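Local coordinates for protein yersinopine synthase (Yersinia pestis, PDB 6C4M) that catalyses the NADPH-dependent reductive condensation of pyruvate with an aminobutanoate-histidine intermediate, the last step in making the metallophore yersinopine, at residues Trp397-Val402 against Gln436-Phe441. Residues are numbered along the deposited sequence; the frame is centred on the assembly and turned at random.
Sequences WHLPRV and QALKAF
A T-shaped aromatic pair, W397 with F441, fastens the short two-stranded antiparallel hairpin of 390-391 and 397-398 to helix 425-445, and illustrates how a connection leading into a cofactor pocket can pack on a helix through apolar side chains, with no hydrogen bond between the two segments. The F441 ring presents its edge to one face of the indole: the centroid of the F441 ring lies 5.3 Å from that of the five-membered ring of W397, with the planes at 89°. The tip atom CZ of F441 does most of the touching, 3.8 Å from both CG and CD2 of W397, and it stands 3.5 Å above the indole plane, offset toward the rim on the CG-CD2 side. CE2 of F441 also reaches CB of W397, at 4.0 Å. On the helix, F441 has CG anti to the backbone N (chi1 170°), which extends the ring outward toward the hairpin. F274 of helix 267-274 packs on F441, while V445, one turn further along helix 425-445, touches W397.

One turn back on that helix, L438 meets L399, where the chain leaves strand 397-398 for helix 401-419. Both leucines are buried, and F274 touches both. The backbones stay well apart, CA of L399 lying 9.5 Å from CA of L438. Beyond L399, P400 is the N-cap residue of helix 401-419, and NH2 of R401 in its first turn forms a salt bridge with O2A of the bound NADP. The leucine pair itself closes methyl to methyl, CD1 of L399 lying 4.3 Å from CD1 of L438.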
ATOM      1  N   TRP A 397      22.978  20.140 -19.671  1.00 39.35           N
ATOM      2  CA  TRP A 397      21.991  19.422 -18.875  1.00 41.93           C
ATOM      3  C   TRP A 397      20.836  18.925 -19.733  1.00 32.84           C
ATOM      4  O   TRP A 397      20.335  19.644 -20.607  1.00 32.98           O
ATOM      5  CB  TRP A 397      21.450  20.321 -17.769  1.00 38.75           C
ATOM      6  CG  TRP A 397      22.433  20.579 -16.695  1.00 38.76           C
ATOM      7  CD1 TRP A 397      23.209  21.693 -16.539  1.00 38.46           C
ATOM      8  CD2 TRP A 397      22.752  19.705 -15.605  1.00 43.20           C
ATOM      9  NE1 TRP A 397      23.989  21.559 -15.423  1.00 44.94           N
ATOM     10  CE2 TRP A 397      23.733  20.349 -14.830  1.00 39.01           C
ATOM     11  CE3 TRP A 397      22.299  18.436 -15.209  1.00 40.28           C
ATOM     12  CZ2 TRP A 397      24.275  19.773 -13.675  1.00 38.47           C
ATOM     13  CZ3 TRP A 397      22.842  17.864 -14.080  1.00 41.45           C
ATOM     14  CH2 TRP A 397      23.819  18.543 -13.314  1.00 40.44           C
ATOM     15  N   HIS A 398      20.414  17.686 -19.462  1.00 31.79           N
ATOM     16  CA  HIS A 398      19.278  17.037 -20.113  1.00 36.28           C
ATOM     17  C   HIS A 398      18.249  16.585 -19.083  1.00 34.16           C
ATOM     18  O   HIS A 398      18.573  16.311 -17.925  1.00 34.96           O
ATOM     19  CB  HIS A 398      19.683  15.770 -20.884  1.00 36.24           C
ATOM     20  CG  HIS A 398      20.429  16.016 -22.154  1.00 38.49           C
ATOM     21  ND1 HIS A 398      19.904  15.708 -23.391  1.00 37.63           N
ATOM     22  CD2 HIS A 398      21.674  16.495 -22.377  1.00 40.75           C
ATOM     23  CE1 HIS A 398      20.786  16.015 -24.325  1.00 41.20           C
ATOM     24  NE2 HIS A 398      21.870  16.490 -23.737  1.00 40.33           N
ATOM     25  N   LEU A 399      17.017  16.448 -19.543  1.00 33.08           N
ATOM     26  CA  LEU A 399      16.002  15.650 -18.869  1.00 30.40           C
ATOM     27  C   LEU A 399      16.070  14.204 -19.328  1.00 32.24           C
ATOM     28  O   LEU A 399      16.290  13.946 -20.517  1.00 32.59           O
ATOM     29  CB  LEU A 399      14.622  16.198 -19.181  1.00 34.15           C
ATOM     30  CG  LEU A 399      14.383  17.570 -18.560  1.00 33.12           C
ATOM     31  CD1 LEU A 399      13.316  18.294 -19.343  1.00 40.07           C
ATOM     32  CD2 LEU A 399      13.964  17.401 -17.115  1.00 33.96           C
ATOM     33  N   PRO A 400      15.838  13.234 -18.437  1.00 31.25           N
ATOM     34  CA  PRO A 400      15.713  11.837 -18.884  1.00 32.81           C
ATOM     35  C   PRO A 400      14.408  11.625 -19.635  1.00 32.86           C
ATOM     36  O   PRO A 400      13.499  12.460 -19.615  1.00 29.83           O
ATOM     37  CB  PRO A 400      15.753  11.036 -17.591  1.00 30.83           C
ATOM     38  CG  PRO A 400      15.271  11.985 -16.540  1.00 31.38           C
ATOM     39  CD  PRO A 400      15.618  13.371 -16.982  1.00 34.19           C
ATOM     40  N   ARG A 401      14.318  10.479 -20.325  1.00 34.47           N
ATOM     41  CA  ARG A 401      13.188  10.279 -21.221  1.00 36.97           C
ATOM     42  C   ARG A 401      11.872  10.260 -20.458  1.00 32.63           C
ATOM     43  O   ARG A 401      10.828  10.643 -20.998  1.00 31.26           O
ATOM     44  CB  ARG A 401      13.368   8.993 -22.023  1.00 41.50           C
ATOM     45  CG  ARG A 401      13.424   7.739 -21.160  1.00 52.90           C
ATOM     46  CD  ARG A 401      12.823   6.526 -21.867  1.00 60.99           C
ATOM     47  NE  ARG A 401      13.859   5.671 -22.433  1.00 70.04           N
ATOM     48  CZ  ARG A 401      14.403   4.630 -21.805  1.00 74.39           C
ATOM     49  NH1 ARG A 401      14.011   4.299 -20.574  1.00 65.01           N
ATOM     50  NH2 ARG A 401      15.342   3.914 -22.420  1.00 72.31           N
ATOM     51  N   VAL A 402      11.885   9.807 -19.213  1.00 29.93           N
ATOM     52  CA  VAL A 402      10.801  10.094 -18.283  1.00 31.03           C
ATOM     53  C   VAL A 402      11.248  11.278 -17.425  1.00 33.44           C
ATOM     54  O   VAL A 402      12.225  11.144 -16.666  1.00 34.11           O
ATOM     55  CB  VAL A 402      10.438   8.859 -17.432  1.00 35.72           C
ATOM     56  CG1 VAL A 402       9.373   9.222 -16.433  1.00 35.70           C
ATOM     57  CG2 VAL A 402       9.945   7.720 -18.364  1.00 39.53           C
ATOM     58  N   GLN A 436       7.096  25.205 -14.178  1.00 30.12           N
ATOM     59  CA  GLN A 436       7.669  26.045 -13.120  1.00 35.67           C
ATOM     60  C   GLN A 436       8.923  25.419 -12.522  1.00 33.01           C
ATOM     61  O   GLN A 436       9.921  26.109 -12.299  1.00 32.71           O
ATOM     62  CB  GLN A 436       6.636  26.301 -12.042  1.00 32.60           C
ATOM     63  CG  GLN A 436       7.157  27.167 -10.890  1.00 47.87           C
ATOM     64  CD  GLN A 436       6.040  27.601 -10.002  1.00 41.28           C
ATOM     65  OE1 GLN A 436       5.518  26.806  -9.225  1.00 53.73           O
ATOM     66  NE2 GLN A 436       5.607  28.848 -10.157  1.00 45.44           N
ATOM     67  N   ALA A 437       8.905  24.110 -12.280  1.00 29.50           N
ATOM     68  CA  ALA A 437      10.093  23.415 -11.784  1.00 29.19           C
ATOM     69  C   ALA A 437      11.230  23.442 -12.799  1.00 31.19           C
ATOM     70  O   ALA A 437      12.408  23.563 -12.433  1.00 33.83           O
ATOM     71  CB  ALA A 437       9.741  21.966 -11.450  1.00 28.57           C
ATOM     72  N   LEU A 438      10.909  23.251 -14.080  1.00 28.14           N
ATOM     73  CA  LEU A 438      11.930  23.329 -15.116  1.00 25.78           C
ATOM     74  C   LEU A 438      12.531  24.729 -15.171  1.00 28.89           C
ATOM     75  O   LEU A 438      13.751  24.884 -15.288  1.00 27.80           O
ATOM     76  CB  LEU A 438      11.323  22.957 -16.470  1.00 23.16           C
ATOM     77  CG  LEU A 438      12.248  23.084 -17.680  1.00 28.74           C
ATOM     78  CD1 LEU A 438      13.490  22.210 -17.506  1.00 26.38           C
ATOM     79  CD2 LEU A 438      11.529  22.774 -19.017  1.00 28.73           C
ATOM     80  N   LYS A 439      11.692  25.762 -15.104  1.00 34.48           N
ATOM     81  CA  LYS A 439      12.229  27.124 -15.130  1.00 35.58           C
ATOM     82  C   LYS A 439      13.158  27.356 -13.944  1.00 38.34           C
ATOM     83  O   LYS A 439      14.217  27.977 -14.085  1.00 38.47           O
ATOM     84  CB  LYS A 439      11.101  28.160 -15.113  1.00 40.02           C
ATOM     85  CG  LYS A 439      10.303  28.279 -16.432  1.00 55.14           C
ATOM     86  CD  LYS A 439       9.238  29.411 -16.361  1.00 71.48           C
ATOM     87  CE  LYS A 439       8.317  29.454 -17.607  1.00 69.19           C
ATOM     88  NZ  LYS A 439       7.117  30.345 -17.402  1.00 71.35           N
ATOM     89  N   ALA A 440      12.783  26.848 -12.768  1.00 27.59           N
ATOM     90  CA  ALA A 440      13.619  27.042 -11.587  1.00 31.58           C
ATOM     91  C   ALA A 440      14.944  26.318 -11.750  1.00 34.12           C
ATOM     92  O   ALA A 440      16.000  26.858 -11.398  1.00 32.65           O
ATOM     93  CB  ALA A 440      12.892  26.565 -10.316  1.00 34.52           C
ATOM     94  N   PHE A 441      14.923  25.132 -12.350  1.00 28.66           N
ATOM     95  CA  PHE A 441      16.166  24.407 -12.601  1.00 28.99           C
ATOM     96  C   PHE A 441      17.069  25.159 -13.585  1.00 29.73           C
ATOM     97  O   PHE A 441      18.283  25.265 -13.375  1.00 30.86           O
ATOM     98  CB  PHE A 441      15.866  23.016 -13.143  1.00 30.80           C
ATOM     99  CG  PHE A 441      17.083  22.298 -13.645  1.00 28.37           C
ATOM    100  CD1 PHE A 441      17.993  21.746 -12.750  1.00 30.02           C
ATOM    101  CD2 PHE A 441      17.339  22.209 -15.002  1.00 30.03           C
ATOM    102  CE1 PHE A 441      19.122  21.081 -13.202  1.00 27.81           C
ATOM    103  CE2 PHE A 441      18.469  21.557 -15.470  1.00 32.64           C
ATOM    104  CZ  PHE A 441      19.362  20.991 -14.576  1.00 33.75           C
TER